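Local coordinates for protein Asp/Glu-specific dipeptidyl-peptidase (Flavobacterium psychrophilum, PDB 5JXF) that removes dipeptides from the N-terminus of oligopeptides as a serine protease of family S46, with strict specificity for aspartate or glutamate at the P1 position, at residues 639-644 and 710-715; 272-277 and 702-707; 88-93 and 238-243. One frame throughout, in Å; residues are numbered along the deposited sequence.

Contact 1 of 3, residues 639-644 and 710-715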
loop_
_atom_site.group_PDB
_atom_site.type_symbol
_atom_site.label_atom_id
_atom_site.label_comp_id
_atom_site.label_asym_id
_atom_site.label_seq_id
_atom_site.Cartn_x
_atom_site.Cartn_y
_atom_site.Cartn_z
ATOM N N GLY A 639 14.617 20.464 -19.595
ATOM C CA GLY A 639 15.281 21.751 -19.654
ATOM C C GLY A 639 15.906 22.141 -18.330
ATOM O O GLY A 639 16.394 21.285 -17.579
ATOM N N GLN A 640 15.847 23.432 -18.020
ATOM C CA GLN A 640 16.465 23.955 -16.804
ATOM C C GLN A 640 15.736 23.523 -15.543
ATOM O O GLN A 640 16.125 23.911 -14.443
ATOM C CB GLN A 640 16.520 25.477 -16.834
ATOM C CG GLN A 640 15.156 26.152 -16.814
ATOM C CD GLN A 640 15.285 27.661 -16.883
ATOM O OE1 GLN A 640 16.398 28.192 -16.868
ATOM N NE2 GLN A 640 14.149 28.361 -16.967
ATOM N N TYR A 641 14.681 22.731 -15.691
ATOM C CA TYR A 641 13.943 22.267 -14.522
ATOM C C TYR A 641 14.388 20.883 -14.061
ATOM O O TYR A 641 13.953 20.405 -13.019
ATOM C CB TYR A 641 12.452 22.250 -14.822
ATOM C CG TYR A 641 12.012 23.493 -15.514
ATOM C CD1 TYR A 641 12.079 24.724 -14.873
ATOM C CD2 TYR A 641 11.562 23.445 -16.819
ATOM C CE1 TYR A 641 11.689 25.879 -15.523
ATOM C CE2 TYR A 641 11.174 24.584 -17.474
ATOM C CZ TYR A 641 11.234 25.801 -16.819
ATOM O OH TYR A 641 10.839 26.931 -17.484
ATOM N N GLY A 642 15.246 20.240 -14.844
ATOM C CA GLY A 642 15.714 18.910 -14.507
ATOM C C GLY A 642 16.930 18.873 -13.602
ATOM O O GLY A 642 17.636 19.854 -13.434
ATOM N N GLU A 643 17.174 17.704 -13.021
ATOM C CA GLU A 643 18.263 17.509 -12.076
ATOM C C GLU A 643 18.957 16.192 -12.396
ATOM O O GLU A 643 18.486 15.137 -11.968
ATOM C CB GLU A 643 17.719 17.495 -10.643
ATOM C CG GLU A 643 18.765 17.284 -9.559
ATOM C CD GLU A 643 18.159 17.307 -8.164
ATOM O OE1 GLU A 643 17.520 16.301 -7.774
ATOM O OE2 GLU A 643 18.298 18.346 -7.470
ATOM N N ASN A 644 20.047 16.243 -13.160
ATOM C CA ASN A 644 20.739 15.022 -13.583
ATOM C C ASN A 644 19.817 14.061 -14.330
ATOM O O ASN A 644 19.878 12.856 -14.103
ATOM C CB ASN A 644 21.340 14.271 -12.382
ATOM C CG ASN A 644 22.144 15.164 -11.457
ATOM O OD1 ASN A 644 22.690 16.187 -11.872
ATOM N ND2 ASN A 644 22.221 14.774 -10.187
ATOM N N VAL A 710 3.971 24.562 -16.344
ATOM C CA VAL A 710 3.645 25.832 -16.987
ATOM C C VAL A 710 4.327 25.953 -18.357
ATOM O O VAL A 710 3.737 26.394 -19.363
ATOM C CB VAL A 710 4.074 27.021 -16.098
ATOM C CG1 VAL A 710 3.864 28.327 -16.836
ATOM C CG2 VAL A 710 3.325 26.984 -14.769
ATOM N N ASP A 711 5.580 25.526 -18.386
ATOM C CA ASP A 711 6.447 25.766 -19.520
ATOM C C ASP A 711 6.394 24.648 -20.568
ATOM O O ASP A 711 5.873 24.848 -21.669
ATOM C CB ASP A 711 7.877 25.948 -19.011
ATOM C CG ASP A 711 8.839 26.342 -20.088
ATOM O OD1 ASP A 711 8.487 26.253 -21.280
ATOM O OD2 ASP A 711 9.966 26.747 -19.731
ATOM N N LYS A 712 6.975 23.493 -20.245
ATOM C CA LYS A 712 7.129 22.427 -21.239
ATOM C C LYS A 712 5.790 21.828 -21.636
ATOM O O LYS A 712 5.596 21.453 -22.788
ATOM C CB LYS A 712 8.053 21.330 -20.718
ATOM C CG LYS A 712 9.519 21.725 -20.720
ATOM C CD LYS A 712 10.083 21.717 -22.153
ATOM C CE LYS A 712 11.569 22.004 -22.143
ATOM N NZ LYS A 712 11.844 23.188 -21.279
ATOM N N PHE A 713 4.861 21.758 -20.684
ATOM C CA PHE A 713 3.597 21.090 -20.937
ATOM C C PHE A 713 2.587 22.042 -21.579
ATOM O O PHE A 713 2.002 21.722 -22.616
ATOM C CB PHE A 713 3.038 20.491 -19.638
ATOM C CG PHE A 713 1.728 19.759 -19.813
ATOM C CD1 PHE A 713 1.699 18.451 -20.254
ATOM C CD2 PHE A 713 0.518 20.390 -19.524
ATOM C CE1 PHE A 713 0.492 17.775 -20.416
ATOM C CE2 PHE A 713 -0.693 19.734 -19.688
ATOM C CZ PHE A 713 -0.710 18.417 -20.123
ATOM N N ALA A 714 2.383 23.210 -20.976
ATOM C CA ALA A 714 1.341 24.119 -21.455
ATOM C C ALA A 714 1.847 25.109 -22.497
ATOM O O ALA A 714 1.065 25.620 -23.288
ATOM C CB ALA A 714 0.695 24.875 -20.267
ATOM N N GLY A 715 3.147 25.383 -22.495
ATOM C CA GLY A 715 3.728 26.327 -23.431
ATOM C C GLY A 715 3.460 27.747 -22.989
ATOM O O GLY A 715 3.416 28.667 -23.812
#

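Contact 2 of 3, residues 272-277 and 702-707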
loop_
_atom_site.group_PDB
_atom_site.type_symbol
_atom_site.label_atom_id
_atom_site.label_comp_id
_atom_site.label_asym_id
_atom_site.label_seq_id
_atom_site.Cartn_x
_atom_site.Cartn_y
_atom_site.Cartn_z
ATOM N N ASP A 272 17.262 25.821 -8.064
ATOM C CA ASP A 272 18.355 25.017 -7.537
ATOM C C ASP A 272 17.838 23.900 -6.652
ATOM O O ASP A 272 18.625 23.196 -6.028
ATOM C CB ASP A 272 19.339 25.883 -6.739
ATOM C CG ASP A 272 20.205 26.763 -7.635
ATOM O OD1 ASP A 272 19.977 26.773 -8.872
ATOM O OD2 ASP A 272 21.110 27.451 -7.099
ATOM N N GLY A 273 16.514 23.781 -6.573
ATOM C CA GLY A 273 15.866 22.684 -5.875
ATOM C C GLY A 273 16.081 22.536 -4.380
ATOM O O GLY A 273 16.611 23.428 -3.710
ATOM N N VAL A 274 15.650 21.385 -3.864
ATOM C CA VAL A 274 15.729 21.082 -2.441
ATOM C C VAL A 274 16.467 19.779 -2.175
ATOM O O VAL A 274 16.275 18.793 -2.887
ATOM C CB VAL A 274 14.340 20.958 -1.809
ATOM C CG1 VAL A 274 13.615 22.348 -1.769
ATOM C CG2 VAL A 274 13.513 19.962 -2.589
ATOM N N GLN A 275 17.284 19.776 -1.126
ATOM C CA GLN A 275 17.935 18.564 -0.663
ATOM C C GLN A 275 17.531 18.370 0.793
ATOM O O GLN A 275 17.192 19.338 1.479
ATOM C CB GLN A 275 19.464 18.658 -0.827
ATOM C CG GLN A 275 20.247 17.574 -0.081
ATOM C CD GLN A 275 21.751 17.652 -0.304
ATOM O OE1 GLN A 275 22.317 18.741 -0.418
ATOM N NE2 GLN A 275 22.410 16.490 -0.335
ATOM N N GLU A 276 17.535 17.118 1.235
ATOM C CA GLU A 276 17.294 16.740 2.623
ATOM C C GLU A 276 18.054 17.638 3.595
ATOM O O GLU A 276 19.198 17.994 3.340
ATOM C CB GLU A 276 17.696 15.248 2.831
ATOM C CG GLU A 276 17.548 14.712 4.262
ATOM C CD GLU A 276 17.692 13.168 4.345
ATOM O OE1 GLU A 276 18.129 12.552 3.343
ATOM O OE2 GLU A 276 17.358 12.577 5.403
ATOM N N ASP A 277 17.398 17.980 4.703
ATOM C CA ASP A 277 17.899 18.895 5.732
ATOM C C ASP A 277 17.852 20.381 5.333
ATOM O O ASP A 277 18.250 21.215 6.122
ATOM C CB ASP A 277 19.333 18.556 6.137
ATOM C CG ASP A 277 19.458 17.196 6.776
ATOM O OD1 ASP A 277 18.498 16.752 7.443
ATOM O OD2 ASP A 277 20.527 16.570 6.602
ATOM N N ASP A 702 7.192 20.573 -5.694
ATOM C CA ASP A 702 8.486 21.159 -6.040
ATOM C C ASP A 702 8.286 22.260 -7.089
ATOM O O ASP A 702 7.607 22.012 -8.082
ATOM C CB ASP A 702 9.416 20.038 -6.570
ATOM C CG ASP A 702 10.865 20.448 -6.610
ATOM O OD1 ASP A 702 11.182 21.459 -7.285
ATOM O OD2 ASP A 702 11.677 19.767 -5.940
ATOM N N MET A 703 8.851 23.463 -6.894
ATOM C CA MET A 703 8.603 24.578 -7.830
ATOM C C MET A 703 9.192 24.261 -9.219
ATOM O O MET A 703 8.677 24.719 -10.248
ATOM C CB MET A 703 9.154 25.912 -7.282
ATOM C CG MET A 703 8.135 26.688 -6.325
ATOM S SD MET A 703 6.506 26.778 -7.015
ATOM C CE MET A 703 6.875 27.802 -8.436
ATOM N N ARG A 704 10.245 23.453 -9.266
ATOM C CA ARG A 704 10.739 22.972 -10.561
ATOM C C ARG A 704 9.664 22.238 -11.383
ATOM O O ARG A 704 9.582 22.418 -12.591
ATOM C CB ARG A 704 11.959 22.068 -10.372
ATOM C CG ARG A 704 13.194 22.845 -9.931
ATOM C CD ARG A 704 14.327 21.913 -9.562
ATOM N NE ARG A 704 14.005 21.149 -8.363
ATOM C CZ ARG A 704 14.834 20.287 -7.778
ATOM N NH1 ARG A 704 16.045 20.089 -8.287
ATOM N NH2 ARG A 704 14.453 19.627 -6.681
ATOM N N TYR A 705 8.826 21.438 -10.736
ATOM C CA TYR A 705 7.722 20.754 -11.429
ATOM C C TYR A 705 6.610 21.717 -11.846
ATOM O O TYR A 705 6.039 21.579 -12.934
ATOM C CB TYR A 705 7.142 19.648 -10.544
ATOM C CG TYR A 705 6.164 18.742 -11.271
ATOM C CD1 TYR A 705 6.521 18.123 -12.465
ATOM C CD2 TYR A 705 4.911 18.481 -10.752
ATOM C CE1 TYR A 705 5.644 17.300 -13.133
ATOM C CE2 TYR A 705 4.028 17.655 -11.407
ATOM C CZ TYR A 705 4.405 17.067 -12.594
ATOM O OH TYR A 705 3.519 16.265 -13.247
ATOM N N VAL A 706 6.288 22.678 -10.969
ATOM C CA VAL A 706 5.323 23.711 -11.333
ATOM C C VAL A 706 5.744 24.418 -12.618
ATOM O O VAL A 706 4.983 24.486 -13.591
ATOM C CB VAL A 706 5.158 24.753 -10.211
ATOM C CG1 VAL A 706 4.234 25.885 -10.661
ATOM C CG2 VAL A 706 4.633 24.075 -8.954
ATOM N N LEU A 707 6.972 24.919 -12.636
ATOM C CA LEU A 707 7.444 25.671 -13.796
ATOM C C LEU A 707 7.531 24.780 -15.043
ATOM O O LEU A 707 7.134 25.189 -16.138
ATOM C CB LEU A 707 8.798 26.317 -13.500
ATOM C CG LEU A 707 8.899 27.285 -12.316
ATOM C CD1 LEU A 707 10.344 27.715 -12.132
ATOM C CD2 LEU A 707 7.994 28.510 -12.493
#

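Contact 3 of 3, residues 88-93 and 238-243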
loop_
_atom_site.group_PDB
_atom_site.type_symbol
_atom_site.label_atom_id
_atom_site.label_comp_id
_atom_site.label_asym_id
_atom_site.label_seq_id
_atom_site.Cartn_x
_atom_site.Cartn_y
_atom_site.Cartn_z
ATOM N N GLU A 88 0.430 32.936 -2.977
ATOM C CA GLU A 88 1.650 33.716 -2.851
ATOM C C GLU A 88 1.928 34.489 -4.132
ATOM O O GLU A 88 1.702 33.994 -5.229
ATOM C CB GLU A 88 2.850 32.843 -2.498
ATOM C CG GLU A 88 3.173 31.783 -3.528
ATOM C CD GLU A 88 2.720 30.409 -3.080
ATOM O OE1 GLU A 88 1.710 30.336 -2.355
ATOM O OE2 GLU A 88 3.384 29.415 -3.437
ATOM N N VAL A 89 2.369 35.735 -3.981
ATOM C CA VAL A 89 2.698 36.568 -5.134
ATOM C C VAL A 89 4.062 36.180 -5.707
ATOM O O VAL A 89 5.053 36.159 -4.977
ATOM C CB VAL A 89 2.715 38.059 -4.765
ATOM C CG1 VAL A 89 2.737 38.876 -6.033
ATOM C CG2 VAL A 89 1.483 38.417 -3.884
ATOM N N ILE A 90 4.125 35.888 -7.003
ATOM C CA ILE A 90 5.392 35.422 -7.575
ATOM C C ILE A 90 5.815 36.280 -8.764
ATOM O O ILE A 90 6.672 35.912 -9.557
ATOM C CB ILE A 90 5.312 33.926 -7.970
ATOM C CG1 ILE A 90 4.162 33.641 -8.927
ATOM C CG2 ILE A 90 5.124 33.076 -6.746
ATOM C CD1 ILE A 90 4.367 32.317 -9.708
ATOM N N SER A 91 5.239 37.472 -8.845
ATOM C CA SER A 91 5.579 38.416 -9.902
ATOM C C SER A 91 5.243 39.839 -9.546
ATOM O O SER A 91 4.324 40.071 -8.771
ATOM C CB SER A 91 4.859 38.012 -11.197
ATOM O OG SER A 91 3.988 39.083 -11.564
ATOM N N PRO A 92 5.992 40.804 -10.110
ATOM C CA PRO A 92 5.577 42.175 -9.778
ATOM C C PRO A 92 4.330 42.665 -10.517
ATOM O O PRO A 92 4.073 43.865 -10.472
ATOM C CB PRO A 92 6.797 43.024 -10.166
ATOM C CG PRO A 92 7.516 42.174 -11.295
ATOM C CD PRO A 92 7.294 40.739 -10.807
ATOM N N LYS A 93 3.570 41.791 -11.176
ATOM C CA LYS A 93 2.324 42.250 -11.799
ATOM C C LYS A 93 1.095 41.468 -11.305
ATOM O O LYS A 93 0.123 41.282 -12.042
ATOM C CB LYS A 93 2.445 42.189 -13.327
ATOM C CG LYS A 93 3.360 43.288 -13.880
ATOM C CD LYS A 93 3.214 43.511 -15.378
ATOM C CE LYS A 93 3.775 42.340 -16.154
ATOM N NZ LYS A 93 3.923 42.673 -17.605
ATOM N N PHE A 238 -1.351 22.628 -8.434
ATOM C CA PHE A 238 -1.252 24.083 -8.483
ATOM C C PHE A 238 -2.213 24.750 -9.470
ATOM O O PHE A 238 -2.734 24.111 -10.382
ATOM C CB PHE A 238 0.185 24.509 -8.810
ATOM C CG PHE A 238 0.524 24.473 -10.271
ATOM C CD1 PHE A 238 0.953 23.296 -10.873
ATOM C CD2 PHE A 238 0.431 25.630 -11.039
ATOM C CE1 PHE A 238 1.276 23.267 -12.226
ATOM C CE2 PHE A 238 0.738 25.623 -12.376
ATOM C CZ PHE A 238 1.178 24.429 -12.983
ATOM N N SER A 239 -2.445 26.047 -9.269
ATOM C CA SER A 239 -3.135 26.865 -10.267
ATOM C C SER A 239 -2.687 28.320 -10.090
ATOM O O SER A 239 -2.120 28.675 -9.064
ATOM C CB SER A 239 -4.654 26.734 -10.149
ATOM O OG SER A 239 -5.103 27.119 -8.859
ATOM N N MET A 240 -2.906 29.140 -11.107
ATOM C CA MET A 240 -2.405 30.507 -11.095
ATOM C C MET A 240 -3.511 31.509 -11.325
ATOM O O MET A 240 -4.383 31.319 -12.168
ATOM C CB MET A 240 -1.313 30.697 -12.138
ATOM C CG MET A 240 -0.039 29.926 -11.814
ATOM S SD MET A 240 1.322 30.274 -12.933
ATOM C CE MET A 240 2.678 29.419 -12.122
ATOM N N PHE A 241 -3.461 32.579 -10.547
ATOM C CA PHE A 241 -4.443 33.647 -10.642
ATOM C C PHE A 241 -3.698 34.963 -10.762
ATOM O O PHE A 241 -2.477 34.987 -10.577
ATOM C CB PHE A 241 -5.354 33.633 -9.415
ATOM C CG PHE A 241 -6.330 32.484 -9.396
ATOM C CD1 PHE A 241 -5.927 31.213 -9.003
ATOM C CD2 PHE A 241 -7.651 32.669 -9.789
ATOM C CE1 PHE A 241 -6.825 30.169 -8.988
ATOM C CE2 PHE A 241 -8.555 31.628 -9.771
ATOM C CZ PHE A 241 -8.142 30.379 -9.370
ATOM N N ARG A 242 -4.401 36.054 -11.085
ATOM C CA ARG A 242 -3.747 37.362 -11.102
ATOM C C ARG A 242 -4.610 38.391 -10.373
ATOM O O ARG A 242 -5.795 38.507 -10.650
ATOM C CB ARG A 242 -3.461 37.845 -12.524
ATOM C CG ARG A 242 -2.685 39.170 -12.535
ATOM C CD ARG A 242 -2.573 39.778 -13.908
ATOM N NE ARG A 242 -2.116 38.798 -14.888
ATOM C CZ ARG A 242 -0.847 38.434 -15.032
ATOM N NH1 ARG A 242 0.087 38.965 -14.248
ATOM N NH2 ARG A 242 -0.518 37.529 -15.947
ATOM N N VAL A 243 -4.015 39.103 -9.426
ATOM C CA VAL A 243 -4.760 40.073 -8.637
ATOM C C VAL A 243 -4.844 41.372 -9.457
ATOM O O VAL A 243 -3.861 41.810 -10.037
ATOM C CB VAL A 243 -4.097 40.336 -7.273
ATOM C CG1 VAL A 243 -4.915 41.370 -6.449
ATOM C CG2 VAL A 243 -3.920 39.049 -6.496
#

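Contact 1 of 3, residues 639-644 and 710-715
Tyr641 reaches from the short 3-10 turn of 639-644 to Asp711, near the end of helix 703-713, and its side chain makes the largest single share of this contact. Its CB rests against the backbone O of Arg704, one of the earlier carbonyls of the same helix. The first torsion, chi1 -45°, sets CG beside the backbone N and turns the ring toward the helix. Leu707 CB lies over the rim of one face, 3.6 Å from Tyr641 CE1. On that same side Asp711 CB comes to 3.9 Å from Tyr641 CE2, while Gln640 lays its CG over the opposite face. At the far end the hydroxyl OH of Tyr641 donates to Asp711 OD2, with a modelled separation of 2.4 Å that is too short to be taken literally. OD2 sits at the ring edge, near the ring plane, while the carboxylate itself is turned 78° from that plane. Lys717, just beyond the helix, forms a salt bridge with the same oxygen, which would favour a charged Asp711 and hold the acceptor in position. Lys712 follows a bent course, folded at chi2 (-74°) and chi4, and brings NZ to 4.1 Å from Gly639 CA. NZ is equally far from Tyr641 CE2, approaching the ring obliquely. Gly639 has no CB to collide with this amine. Away from the catalytic residues, the arrangement joins the loop between helix 627-635 and strand 648-653 to the helix after strand 698-702, consistent with the C-terminal helix of a chymotrypsin-like domain.

Contact 2 of 3, residues 272-277 and 702-707
Gly273 and Arg704 bring the irregular loop 272-277 closest to the first turn of helix 703-713, their CA atoms 7.0 Å apart. Asp702 stands at the N-cap of that helix: its OD1 accepts from Arg704 N through the anti lone pair, at 3.0 Å. The loop enters strand 279-284 and the helix leaves strand 698-702, both of the same antiparallel sheet, in a domain consistent with the chymotrypsin-like fold. Arg704 bends at chi3 (-67°) and returns to grip the same aspartate side-on. Arg704 NE meets Asp702 OD1 almost straight, at 174°, and Arg704 NH2 forms a salt bridge with Asp702 OD2 at 2.9 Å. Both oxygens are reached on their syn side, somewhat out of the carboxylate plane, and NH1 pairs with Glu643. These bonds fix the rotation of the guanidinium, and Gly273 CA lies over its centre, 3.2 Å from Arg704 CZ, where a CB would clash with NH1. A leucine in place of Arg704 would probably leave the buried Asp702 carboxylate and Glu643 without their positive partner. Beside the salt bridge, Val274 and Asp702 run alongside each other in opposite senses, Val274 CG2 3.8 Å from Asp702 OD2.

Contact 3 of 3, residues 88-93 and 238-243
Lys93 and Arg242 meet where the turn joining strands 85-89 and 95-98 comes close to strand 239-245, in an antiparallel sheet consistent with one half of a chymotrypsin-like protease domain. Strand 95-98 runs on to His101, and strand 239-245 begins just after Asp237, two residues of the probable charge relay. Segment 88-93 does not pair with 239-245 in the sheet; strand 95-98 does that, and the contact is made by side chains and one carbonyl. The polar part centres on Arg242. With CG anti to the backbone N (chi1 -176°) and a bend at chi3, its chain passes along the carbonyl of Lys93, Arg242 CG lying 3.5 Å from Lys93 O. Arg242 NH1 then donates to Lys93 O at 3.2 Å, with an N-H...O angle of 157°. The oxygen lies at the guanidinium edge, in its plane, whereas the donor stands well above the carbonyl plane. The charge is met by Glu722, in a salt bridge with NH1, and by Glu130 at NE. Within the turn, Ser91 OG accepts from Lys93 N at 2.8 Å, closing an ST turn, and also hydrogen-bonds to Glu722; the carboxylate therefore links the turn to the strand. The apolar part is made by Ile90 and Met240, both buried. Met240, extended beyond CG, crosses Ile90 at about a right angle, and they touch through methyl groups, Ile90 CD1 to Met240 CE at 4.1 Å.

Contacts 1 and 2 use opposite ends of helix 703-713: contact 2 is buried at its start, contact 1 only partly buried at its close. Contact 3 is largely buried too, but belongs to the other antiparallel sheet, with exposed Lys93 at its margin. The same helix bridges them, since Val706 packs on Phe238 and Val710 CG2 lies 3.7 Å from Met240 CE. Their chemistry differs accordingly. Across contact 1 a tyrosine hydroxyl meets a carboxylate; in contact 2 an ion pair lies within one segment and the loop lays Gly273 over one face of the guanidinium; contact 3 combines an arginine-to-carbonyl bond with methyl packing within one sheet.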